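Local coordinates for protein monomethylamine methyltransferase MtmB1 (Methanosarcina barkeri, PDB 1NTH) that catalyses transfer of the methyl group from monomethylamine to the corrinoid cofactor of its partner protein MtmC, a step in methanogenesis from methylamine, at residues M344-A349 / Q442-A447; Y334-G339 / S365-A370; L178-E183 / N213-C218; N158-S163 / P204-S209. One frame throughout, in Å; residues are numbered along the deposited sequence.

Contact 1: residues M344-A349 / Q442-A447; sequences MCLLEA and QVYDGA
Leu346 reaches across to Val443, Tyr444 and Ala447 and carries most of this apolar contact between two helices. Its CB begins the contact, 3.9 Å from Ala447 CB. A first torsion of -62° sets CG anti to the carbonyl carbon, and the extended second torsion (chi2 -178°) then carries CD1 out toward the facing helix. That one methyl has several neighbours. CD1 lies 3.6 Å from Tyr444 CA, so it rests against the backbone of the partner helix, and 3.9 Å from Ala447 CB. It also approaches Tyr444 CD1 obliquely at 4.1 Å, and Val443 CG1 lies 4.2 Å away. Helix 343-359 is the helical link between barrel strands 330-333 and 363-366 of the TIM barrel, and helix 438-454, near the chain's C-terminus, packs against it from outside. The segment axes approach to 9.4 Å and cross at -45°. No hydrogen bond joins the two segments, so their association here rests on van der Waals contact. Leu347, one residue on, adds a second, lighter touch: its CB starts off to one side, but CD2 swings back to lie 4.0 Å from Ala447 O. The small Ala447, pointing at the other helix, thus meets both leucines. The Tyr444 ring runs on past Leu346 to helix 380-393, where it packs on Met381, Arg384 and Met385 and its OH hydrogen-bonds Glu388. Thr2 of a neighbouring subunit also packs on Tyr444, and its backbone N hydrogen-bonds the carboxylate of Asp445.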
loop_
_atom_site.group_PDB
_atom_site.type_symbol
_atom_site.label_atom_id
_atom_site.label_comp_id
_atom_site.label_asym_id
_atom_site.label_seq_id
_atom_site.Cartn_x
_atom_site.Cartn_y
_atom_site.Cartn_z
ATOM N N MET A 344 1.153 39.669 26.683
ATOM C CA MET A 344 1.657 40.292 25.467
ATOM C C MET A 344 1.798 39.295 24.322
ATOM O O MET A 344 1.412 39.590 23.191
ATOM C CB MET A 344 3.005 40.971 25.713
ATOM C CG MET A 344 3.472 41.782 24.513
ATOM S SD MET A 344 4.973 42.722 24.816
ATOM C CE MET A 344 5.519 43.081 23.139
ATOM N N CYS A 345 2.354 38.123 24.610
ATOM C CA CYS A 345 2.528 37.106 23.578
ATOM C C CYS A 345 1.191 36.795 22.912
ATOM O O CYS A 345 1.083 36.771 21.685
ATOM C CB CYS A 345 3.114 35.829 24.183
ATOM S SG CYS A 345 3.352 34.482 22.986
ATOM N N LEU A 346 0.168 36.564 23.727
ATOM C CA LEU A 346 -1.155 36.253 23.205
ATOM C C LEU A 346 -1.747 37.408 22.403
ATOM O O LEU A 346 -2.376 37.190 21.370
ATOM C CB LEU A 346 -2.098 35.870 24.351
ATOM C CG LEU A 346 -1.690 34.624 25.141
ATOM C CD1 LEU A 346 -2.729 34.333 26.216
ATOM C CD2 LEU A 346 -1.558 33.428 24.190
ATOM N N LEU A 347 -1.548 38.637 22.873
ATOM C CA LEU A 347 -2.077 39.796 22.164
ATOM C C LEU A 347 -1.337 40.027 20.850
ATOM O O LEU A 347 -1.939 40.440 19.857
ATOM C CB LEU A 347 -1.993 41.051 23.043
ATOM C CG LEU A 347 -2.900 41.055 24.278
ATOM C CD1 LEU A 347 -2.682 42.339 25.069
ATOM C CD2 LEU A 347 -4.355 40.934 23.854
ATOM N N GLU A 348 -0.033 39.766 20.845
ATOM C CA GLU A 348 0.768 39.935 19.636
ATOM C C GLU A 348 0.287 38.952 18.572
ATOM O O GLU A 348 0.041 39.328 17.424
ATOM C CB GLU A 348 2.247 39.672 19.928
ATOM C CG GLU A 348 2.995 40.821 20.591
ATOM C CD GLU A 348 4.462 40.488 20.810
ATOM O OE1 GLU A 348 4.785 39.820 21.817
ATOM O OE2 GLU A 348 5.294 40.877 19.961
ATOM N N ALA A 349 0.154 37.690 18.962
ATOM C CA ALA A 349 -0.296 36.660 18.034
ATOM C C ALA A 349 -1.720 36.955 17.573
ATOM O O ALA A 349 -2.069 36.707 16.418
ATOM C CB ALA A 349 -0.231 35.291 18.700
ATOM N N GLN A 442 -5.364 31.479 33.282
ATOM C CA GLN A 442 -5.773 32.792 33.773
ATOM C C GLN A 442 -5.234 33.889 32.861
ATOM O O GLN A 442 -5.929 34.866 32.577
ATOM C CB GLN A 442 -5.269 33.007 35.203
ATOM C CG GLN A 442 -5.950 32.133 36.247
ATOM C CD GLN A 442 -5.373 32.327 37.639
ATOM O OE1 GLN A 442 -4.757 33.351 37.931
ATOM N NE2 GLN A 442 -5.584 31.345 38.509
ATOM N N VAL A 443 -3.996 33.725 32.406
ATOM C CA VAL A 443 -3.375 34.694 31.509
ATOM C C VAL A 443 -4.170 34.727 30.205
ATOM O O VAL A 443 -4.441 35.793 29.652
ATOM C CB VAL A 443 -1.908 34.310 31.201
ATOM C CG1 VAL A 443 -1.345 35.203 30.105
ATOM C CG2 VAL A 443 -1.063 34.440 32.459
ATOM N N TYR A 444 -4.545 33.545 29.725
ATOM C CA TYR A 444 -5.315 33.413 28.493
ATOM C C TYR A 444 -6.640 34.163 28.633
ATOM O O TYR A 444 -7.030 34.924 27.748
ATOM C CB TYR A 444 -5.586 31.931 28.207
ATOM C CG TYR A 444 -6.183 31.639 26.844
ATOM C CD1 TYR A 444 -5.368 31.292 25.763
ATOM C CD2 TYR A 444 -7.560 31.683 26.641
ATOM C CE1 TYR A 444 -5.915 30.990 24.513
ATOM C CE2 TYR A 444 -8.119 31.386 25.395
ATOM C CZ TYR A 444 -7.289 31.039 24.338
ATOM O OH TYR A 444 -7.840 30.727 23.113
ATOM N N ASP A 445 -7.332 33.949 29.750
ATOM C CA ASP A 445 -8.608 34.616 29.980
ATOM C C ASP A 445 -8.457 36.131 29.971
ATOM O O ASP A 445 -9.290 36.841 29.409
ATOM C CB ASP A 445 -9.218 34.184 31.315
ATOM C CG ASP A 445 -9.631 32.733 31.321
ATOM O OD1 ASP A 445 -10.027 32.228 30.250
ATOM O OD2 ASP A 445 -9.576 32.102 32.398
ATOM N N GLY A 446 -7.393 36.619 30.598
ATOM C CA GLY A 446 -7.163 38.050 30.645
ATOM C C GLY A 446 -6.999 38.650 29.265
ATOM O O GLY A 446 -7.556 39.707 28.965
ATOM N N ALA A 447 -6.230 37.971 28.419
ATOM C CA ALA A 447 -5.991 38.447 27.062
ATOM C C ALA A 447 -7.278 38.410 26.243
ATOM O O ALA A 447 -7.581 39.343 25.499
ATOM C CB ALA A 447 -4.918 37.592 26.394
#

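Contact 2: residues Y334-G339 / S365-A370; sequences YYPCAG and SGVASA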
loop_
_atom_site.group_PDB
_atom_site.type_symbol
_atom_site.label_atom_id
_atom_site.label_comp_id
_atom_site.label_asym_id
_atom_site.label_seq_id
_atom_site.Cartn_x
_atom_site.Cartn_y
_atom_site.Cartn_z
ATOM N N TYR A 334 4.120 33.206 12.410
ATOM C CA TYR A 334 4.084 34.002 13.641
ATOM C C TYR A 334 5.328 34.053 14.528
ATOM O O TYR A 334 5.758 33.029 15.059
ATOM C CB TYR A 334 2.910 33.504 14.498
ATOM C CG TYR A 334 1.549 33.726 13.875
ATOM C CD1 TYR A 334 1.248 33.241 12.598
ATOM C CD2 TYR A 334 0.577 34.468 14.543
ATOM C CE1 TYR A 334 0.017 33.503 12.001
ATOM C CE2 TYR A 334 -0.654 34.733 13.961
ATOM C CZ TYR A 334 -0.927 34.255 12.687
ATOM O OH TYR A 334 -2.124 34.572 12.092
ATOM N N TYR A 335 5.872 35.260 14.705
ATOM C CA TYR A 335 7.043 35.503 15.554
ATOM C C TYR A 335 6.792 36.626 16.559
ATOM O O TYR A 335 7.164 37.773 16.313
ATOM C CB TYR A 335 8.270 35.861 14.718
ATOM C CG TYR A 335 8.969 34.682 14.095
ATOM C CD1 TYR A 335 8.638 34.243 12.813
ATOM C CD2 TYR A 335 9.992 34.023 14.775
ATOM C CE1 TYR A 335 9.316 33.180 12.223
ATOM C CE2 TYR A 335 10.674 32.961 14.195
ATOM C CZ TYR A 335 10.336 32.547 12.920
ATOM O OH TYR A 335 11.046 31.525 12.335
ATOM N N PRO A 336 6.153 36.318 17.696
ATOM C CA PRO A 336 5.897 37.359 18.698
ATOM C C PRO A 336 7.183 37.665 19.467
ATOM O O PRO A 336 8.095 36.835 19.515
ATOM C CB PRO A 336 4.854 36.719 19.616
ATOM C CG PRO A 336 4.231 35.639 18.766
ATOM C CD PRO A 336 5.407 35.090 18.014
ATOM N N CYS A 337 7.254 38.849 20.069
ATOM C CA CYS A 337 8.423 39.238 20.856
ATOM C C CYS A 337 8.396 38.554 22.218
ATOM O O CYS A 337 9.411 38.035 22.690
ATOM C CB CYS A 337 8.446 40.754 21.086
ATOM S SG CYS A 337 8.787 41.759 19.637
ATOM N N ALA A 338 7.224 38.563 22.843
ATOM C CA ALA A 338 7.044 37.982 24.167
ATOM C C ALA A 338 7.014 36.455 24.169
ATOM O O ALA A 338 6.693 35.824 23.159
ATOM C CB ALA A 338 5.769 38.529 24.796
ATOM N N GLY A 339 7.346 35.877 25.320
ATOM C CA GLY A 339 7.364 34.433 25.461
ATOM C C GLY A 339 6.045 33.871 25.957
ATOM O O GLY A 339 5.133 34.626 26.296
ATOM N N SER A 365 0.381 29.843 10.332
ATOM C CA SER A 365 1.408 28.945 10.862
ATOM C C SER A 365 2.113 29.568 12.074
ATOM O O SER A 365 2.962 30.447 11.923
ATOM C CB SER A 365 2.426 28.638 9.752
ATOM O OG SER A 365 3.200 27.485 10.043
ATOM N N GLY A 366 1.755 29.104 13.270
ATOM C CA GLY A 366 2.350 29.638 14.489
ATOM C C GLY A 366 2.291 28.660 15.649
ATOM O O GLY A 366 1.739 27.574 15.505
ATOM N N VAL A 367 2.800 29.041 16.820
ATOM C CA VAL A 367 3.381 30.358 17.066
ATOM C C VAL A 367 4.810 30.227 17.596
ATOM O O VAL A 367 5.050 29.521 18.574
ATOM C CB VAL A 367 2.534 31.119 18.115
ATOM C CG1 VAL A 367 3.182 32.449 18.460
ATOM C CG2 VAL A 367 1.114 31.320 17.588
ATOM N N ALA A 368 5.758 30.900 16.953
ATOM C CA ALA A 368 7.142 30.841 17.405
ATOM C C ALA A 368 7.353 31.928 18.457
ATOM O O ALA A 368 7.967 32.961 18.193
ATOM C CB ALA A 368 8.085 31.043 16.241
ATOM N N SER A 369 6.822 31.681 19.648
ATOM C CA SER A 369 6.925 32.624 20.753
ATOM C C SER A 369 8.378 32.911 21.115
ATOM O O SER A 369 9.274 32.129 20.798
ATOM C CB SER A 369 6.176 32.070 21.963
ATOM O OG SER A 369 4.844 31.749 21.595
ATOM N N ALA A 370 8.602 34.041 21.784
ATOM C CA ALA A 370 9.948 34.448 22.175
ATOM C C ALA A 370 10.837 34.536 20.938
ATOM O O ALA A 370 12.028 34.215 20.988
ATOM C CB ALA A 370 10.531 33.459 23.178
#
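Pro336 and Val367 meet at the apolar centre, where Pro336 CG presses to 3.4 Å from Val367 CG1, tighter than usual van der Waals contact. The valine's first torsion (chi1 176°) sets that methyl anti to the backbone N, against CG and CD of the proline, and the two side chains cross obliquely. Next to this pair, Tyr334 CB rests 3.9 Å from Gly366 CA, where a side chain on the glycine would clash with it. The Tyr334 ring runs on past the backbone of Ser365, which it meets obliquely, CD1 3.3 Å from Ser365 O, and packs on Gln352 and Ser353 of helix 343-359. An alanine in place of Tyr334 would probably leave a gap between Ser365 and that helix, though the touch of CB on Gly366 would remain. Nearby, Ala368 CB sits over one face of the Tyr335 ring (one of two conformers) in a CH-pi contact, 4.1 Å from its centroid and offset toward the rim. Backbone bonds make the polar edge: Tyr334 N donates to Ser365 O, Ala368 N to Tyr334 O at 2.8 Å, and Ala370 N to Ala338 O at 3.0 Å. At Ala368 the chain bends in an inverse gamma turn, closed by a weak bond from Ser369 N to Val367 O. The pairing carries on from that of parallel strands 330-333 and 363-366 at their C-terminal ends, where TIM barrels carry their active sites, and Ser365 OG hydrogen-bonds both Gln127 and the pyrrolysine at position 202.

Contact 3: residues L178-E183 / N213-C218; sequences LAAKTE and NISADC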
loop_
_atom_site.group_PDB
_atom_site.type_symbol
_atom_site.label_atom_id
_atom_site.label_comp_id
_atom_site.label_asym_id
_atom_site.label_seq_id
_atom_site.Cartn_x
_atom_site.Cartn_y
_atom_site.Cartn_z
ATOM N N LEU A 178 19.493 11.773 10.333
ATOM C CA LEU A 178 18.708 11.091 11.360
ATOM C C LEU A 178 17.617 12.017 11.898
ATOM O O LEU A 178 16.462 11.607 12.047
ATOM C CB LEU A 178 19.617 10.627 12.509
ATOM C CG LEU A 178 18.922 9.932 13.687
ATOM C CD1 LEU A 178 18.202 8.682 13.195
ATOM C CD2 LEU A 178 19.951 9.570 14.752
ATOM N N ALA A 179 17.978 13.266 12.184
ATOM C CA ALA A 179 17.009 14.226 12.706
ATOM C C ALA A 179 15.915 14.546 11.693
ATOM O O ALA A 179 14.747 14.684 12.059
ATOM C CB ALA A 179 17.719 15.516 13.140
ATOM N N ALA A 180 16.288 14.659 10.420
ATOM C CA ALA A 180 15.320 14.973 9.375
ATOM C C ALA A 180 14.215 13.918 9.299
ATOM O O ALA A 180 13.038 14.253 9.154
ATOM C CB ALA A 180 16.028 15.090 8.021
ATOM N N LYS A 181 14.594 12.648 9.391
ATOM C CA LYS A 181 13.606 11.574 9.336
ATOM C C LYS A 181 12.872 11.452 10.666
ATOM O O LYS A 181 11.644 11.350 10.705
ATOM C CB LYS A 181 14.277 10.233 9.017
ATOM C CG LYS A 181 14.962 10.160 7.660
ATOM C CD LYS A 181 15.484 8.752 7.409
ATOM C CE LYS A 181 16.376 8.672 6.172
ATOM N NZ LYS A 181 15.648 8.943 4.897
ATOM N N THR A 182 13.636 11.485 11.756
ATOM C CA THR A 182 13.087 11.335 13.104
ATOM C C THR A 182 12.089 12.413 13.522
ATOM O O THR A 182 11.070 12.121 14.156
ATOM C CB THR A 182 14.233 11.286 14.136
ATOM O OG1 THR A 182 15.104 10.195 13.817
ATOM C CG2 THR A 182 13.690 11.101 15.547
ATOM N N GLU A 183 12.393 13.657 13.173
ATOM C CA GLU A 183 11.547 14.795 13.503
ATOM C C GLU A 183 10.066 14.523 13.230
ATOM O O GLU A 183 9.239 14.566 14.141
ATOM C CB GLU A 183 12.026 16.003 12.694
ATOM C CG GLU A 183 11.194 17.262 12.807
ATOM C CD GLU A 183 11.686 18.328 11.840
ATOM O OE1 GLU A 183 10.963 18.653 10.875
ATOM O OE2 GLU A 183 12.811 18.827 12.043
ATOM N N ASN A 213 17.476 17.967 4.053
ATOM C CA ASN A 213 16.073 18.160 3.708
ATOM C C ASN A 213 15.551 17.056 2.796
ATOM O O ASN A 213 14.420 16.594 2.950
ATOM C CB ASN A 213 15.862 19.521 3.033
ATOM C CG ASN A 213 16.136 20.682 3.971
ATOM O OD1 ASN A 213 15.711 20.670 5.123
ATOM N ND2 ASN A 213 16.837 21.699 3.475
ATOM N N ILE A 214 16.384 16.629 1.856
ATOM C CA ILE A 214 15.997 15.590 0.908
ATOM C C ILE A 214 15.785 14.220 1.566
ATOM O O ILE A 214 15.028 13.395 1.053
ATOM C CB ILE A 214 17.044 15.514 -0.238
ATOM C CG1 ILE A 214 16.931 16.786 -1.088
ATOM C CG2 ILE A 214 16.824 14.271 -1.105
ATOM C CD1 ILE A 214 18.033 16.953 -2.127
ATOM N N SER A 215 16.419 13.988 2.713
ATOM C CA SER A 215 16.277 12.707 3.405
ATOM C C SER A 215 14.997 12.612 4.236
ATOM O O SER A 215 14.644 11.529 4.699
ATOM C CB SER A 215 17.471 12.465 4.335
ATOM O OG SER A 215 17.384 13.277 5.496
ATOM N N ALA A 216 14.300 13.732 4.406
ATOM C CA ALA A 216 13.089 13.773 5.227
ATOM C C ALA A 216 11.901 12.921 4.779
ATOM O O ALA A 216 11.126 12.466 5.623
ATOM C CB ALA A 216 12.643 15.220 5.418
ATOM N N ASP A 217 11.723 12.725 3.475
ATOM C CA ASP A 217 10.611 11.889 3.011
ATOM C C ASP A 217 10.954 10.441 3.345
ATOM O O ASP A 217 11.938 9.904 2.847
ATOM C CB ASP A 217 10.402 12.020 1.495
ATOM C CG ASP A 217 9.559 13.227 1.114
ATOM O OD1 ASP A 217 8.933 13.832 2.008
ATOM O OD2 ASP A 217 9.506 13.562 -0.090
ATOM N N CYS A 218 10.148 9.810 4.191
ATOM C CA CYS A 218 10.407 8.426 4.574
ATOM C C CYS A 218 9.175 7.780 5.185
ATOM O O CYS A 218 8.227 8.468 5.572
ATOM C CB CYS A 218 11.562 8.359 5.579
ATOM S SG CYS A 218 11.254 9.222 7.137
HETATM O O HOH W 1 10.383 12.546 8.228
#
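Lys181 reaches over to Ser215 and Cys218, joining helix 174-193, an outer helix of the TIM barrel, to residues 213-218. Its NZ donates to Ser215 O at 2.8 Å, in the carbonyl plane and on a lone pair. The chain is extended up to CE and bends only at the last torsion (chi4 -66°), which turns NZ to that oxygen. Nearer its root, CB packs 3.7 Å from Cys218 SG. Ala180 CB faces the same loop, 3.4 Å from Ser215 OG.

In the next shell, Ser215 OG is held by a hydrogen bond to Gly212 O. Lys181 NZ has a second partner, Asn252 OD1 of a neighbouring subunit, and His248 of that subunit packs on the lysine as well, placing this loop at a subunit boundary. An alanine in place of Lys181 would probably leave Ser215 O and Asn252 OD1 of the neighbouring subunit without this shared donor, while CB could still touch Cys218.

At the other end of the lysine, by its backbone, a water spans the two segments, hydrogen-bonded to Lys181 O at 3.0 Å and to Ala216 O at 2.7 Å.

Contact 4: residues N158-S163 / P204-S209; sequences NGVMTS and PETSLS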
loop_
_atom_site.group_PDB
_atom_site.type_symbol
_atom_site.label_atom_id
_atom_site.label_comp_id
_atom_site.label_asym_id
_atom_site.label_seq_id
_atom_site.Cartn_x
_atom_site.Cartn_y
_atom_site.Cartn_z
ATOM N N ASN A 158 6.337 21.750 12.402
ATOM C CA ASN A 158 7.416 21.166 13.191
ATOM C C ASN A 158 8.377 22.083 13.935
ATOM O O ASN A 158 8.716 23.175 13.475
ATOM C CB ASN A 158 8.254 20.239 12.308
ATOM C CG ASN A 158 7.430 19.149 11.648
ATOM O OD1 ASN A 158 6.214 19.057 11.847
ATOM N ND2 ASN A 158 8.092 18.315 10.856
ATOM N N GLY A 159 8.825 21.598 15.086
ATOM C CA GLY A 159 9.809 22.316 15.872
ATOM C C GLY A 159 11.156 21.743 15.453
ATOM O O GLY A 159 11.215 20.822 14.630
ATOM N N VAL A 160 12.236 22.279 16.009
ATOM C CA VAL A 160 13.585 21.820 15.695
ATOM C C VAL A 160 14.138 20.999 16.857
ATOM O O VAL A 160 14.058 21.423 18.006
ATOM C CB VAL A 160 14.527 23.031 15.441
ATOM C CG1 VAL A 160 15.986 22.593 15.504
ATOM C CG2 VAL A 160 14.218 23.649 14.084
ATOM N N MET A 161 14.691 19.825 16.559
ATOM C CA MET A 161 15.271 18.972 17.596
ATOM C C MET A 161 16.630 19.552 17.987
ATOM O O MET A 161 17.504 19.688 17.132
ATOM C CB MET A 161 15.481 17.543 17.073
ATOM C CG MET A 161 14.211 16.813 16.642
ATOM S SD MET A 161 14.520 15.082 16.169
ATOM C CE MET A 161 14.715 14.322 17.803
ATOM N N THR A 162 16.819 19.901 19.257
ATOM C CA THR A 162 18.111 20.445 19.667
ATOM C C THR A 162 19.152 19.333 19.670
ATOM O O THR A 162 20.352 19.592 19.594
ATOM C CB THR A 162 18.053 21.121 21.061
ATOM O OG1 THR A 162 17.537 20.207 22.035
ATOM C CG2 THR A 162 17.171 22.363 21.005
ATOM N N SER A 163 18.687 18.091 19.760
ATOM C CA SER A 163 19.580 16.941 19.720
ATOM C C SER A 163 18.804 15.699 19.311
ATOM O O SER A 163 17.581 15.642 19.447
ATOM C CB SER A 163 20.249 16.700 21.086
ATOM O OG SER A 163 19.329 16.219 22.056
ATOM N N PRO A 204 10.782 19.850 6.355
ATOM C CA PRO A 204 11.538 19.476 7.558
ATOM C C PRO A 204 12.242 20.699 8.141
ATOM O O PRO A 204 12.805 21.510 7.404
ATOM C CB PRO A 204 12.513 18.432 7.030
ATOM C CG PRO A 204 12.847 18.965 5.676
ATOM C CD PRO A 204 11.497 19.423 5.135
ATOM N N GLU A 205 12.228 20.820 9.462
ATOM C CA GLU A 205 12.818 21.981 10.120
ATOM C C GLU A 205 14.227 21.842 10.688
ATOM O O GLU A 205 15.028 22.773 10.590
ATOM C CB GLU A 205 11.885 22.457 11.235
ATOM C CG GLU A 205 10.502 22.876 10.759
ATOM C CD GLU A 205 10.564 23.884 9.634
ATOM O OE1 GLU A 205 11.392 24.817 9.717
ATOM O OE2 GLU A 205 9.780 23.753 8.669
ATOM N N THR A 206 14.529 20.697 11.286
ATOM C CA THR A 206 15.841 20.490 11.897
ATOM C C THR A 206 16.996 20.489 10.897
ATOM O O THR A 206 18.093 20.964 11.206
ATOM C CB THR A 206 15.865 19.177 12.712
ATOM O OG1 THR A 206 14.812 19.203 13.682
ATOM C CG2 THR A 206 17.193 19.019 13.446
ATOM N N SER A 207 16.752 19.959 9.702
ATOM C CA SER A 207 17.780 19.906 8.667
ATOM C C SER A 207 17.953 21.267 8.005
ATOM O O SER A 207 16.981 21.998 7.810
ATOM C CB SER A 207 17.409 18.861 7.611
ATOM O OG SER A 207 16.053 19.003 7.219
ATOM N N LEU A 208 19.193 21.600 7.656
ATOM C CA LEU A 208 19.490 22.879 7.016
ATOM C C LEU A 208 20.107 22.716 5.628
ATOM O O LEU A 208 19.954 23.587 4.769
ATOM C CB LEU A 208 20.433 23.705 7.899
ATOM C CG LEU A 208 19.943 24.038 9.311
ATOM C CD1 LEU A 208 21.014 24.837 10.042
ATOM C CD2 LEU A 208 18.642 24.822 9.241
ATOM N N SER A 209 20.801 21.603 5.405
ATOM C CA SER A 209 21.438 21.358 4.114
ATOM C C SER A 209 20.474 20.692 3.147
ATOM O O SER A 209 19.428 20.179 3.548
ATOM C CB SER A 209 22.659 20.455 4.284
ATOM O OG SER A 209 22.262 19.128 4.595
#
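Thr206 and Met161 form the hydrogen bond that crosses this contact: Met161 N donates to Thr206 OG1 at 2.9 Å in a nearly straight line, 171° at the hydrogen. The threonine's first torsion (chi1 -56°) puts OG1 beside its own backbone N and anti to the carbonyl carbon, facing the strand. The hydroxyl has a second partner in Glu183 OE2, and the other oxygen of that carboxylate takes hydrogen bonds from Asn158 ND2 and Glu205 N. One glutamate of helix 174-193 therefore positions both segments at once.

The packing is van der Waals contact of carbon on carbon and on backbone oxygen. Val160 CG2 lies 3.7 Å from Glu205 O and 3.9 Å from Glu205 CB, while Thr206 CG2 comes to 3.8 Å from Met161 O. Glu205 leans its aliphatic part on the start of the first segment, its CG 3.3 Å from Asn158 O. Beside it, Gly159 O, 3.8 Å from Glu205 CB, is buried with no polar partner in the model.

Strand 160-161 runs parallel to strand 134-135, and on helix 174-193 Met161 packs on Leu186 and Asn158 on Ile187. Residues 204-209 follow pyrrolysine 202 closely and lead into helix 210-214, where Ser209 is the N-cap and its OG binds Gly212 N.

The contacts form two touching pairs in one TIM-barrel chain. Contacts 3 and 4 come first and interleave: 158-163, 178-183, 204-209, 213-218. Their centres lie 9 Å apart, with Glu183 of helix 174-193 bonded into contact 4. Contacts 2 and 1 interleave likewise later in the chain, with centres 12 Å apart; Glu348 of helix 343-359 probably hydrogen-bonds the backbone N of Cys337 and Ala338. Between the pairs, contacts 2 and 4 are nearest, about 7 Å between nearest atoms, and both border the region of pyrrolysine 202. Contacts 1 and 3, with centres about 35 Å apart, lie farther out, where other subunits of the hexamer reach them.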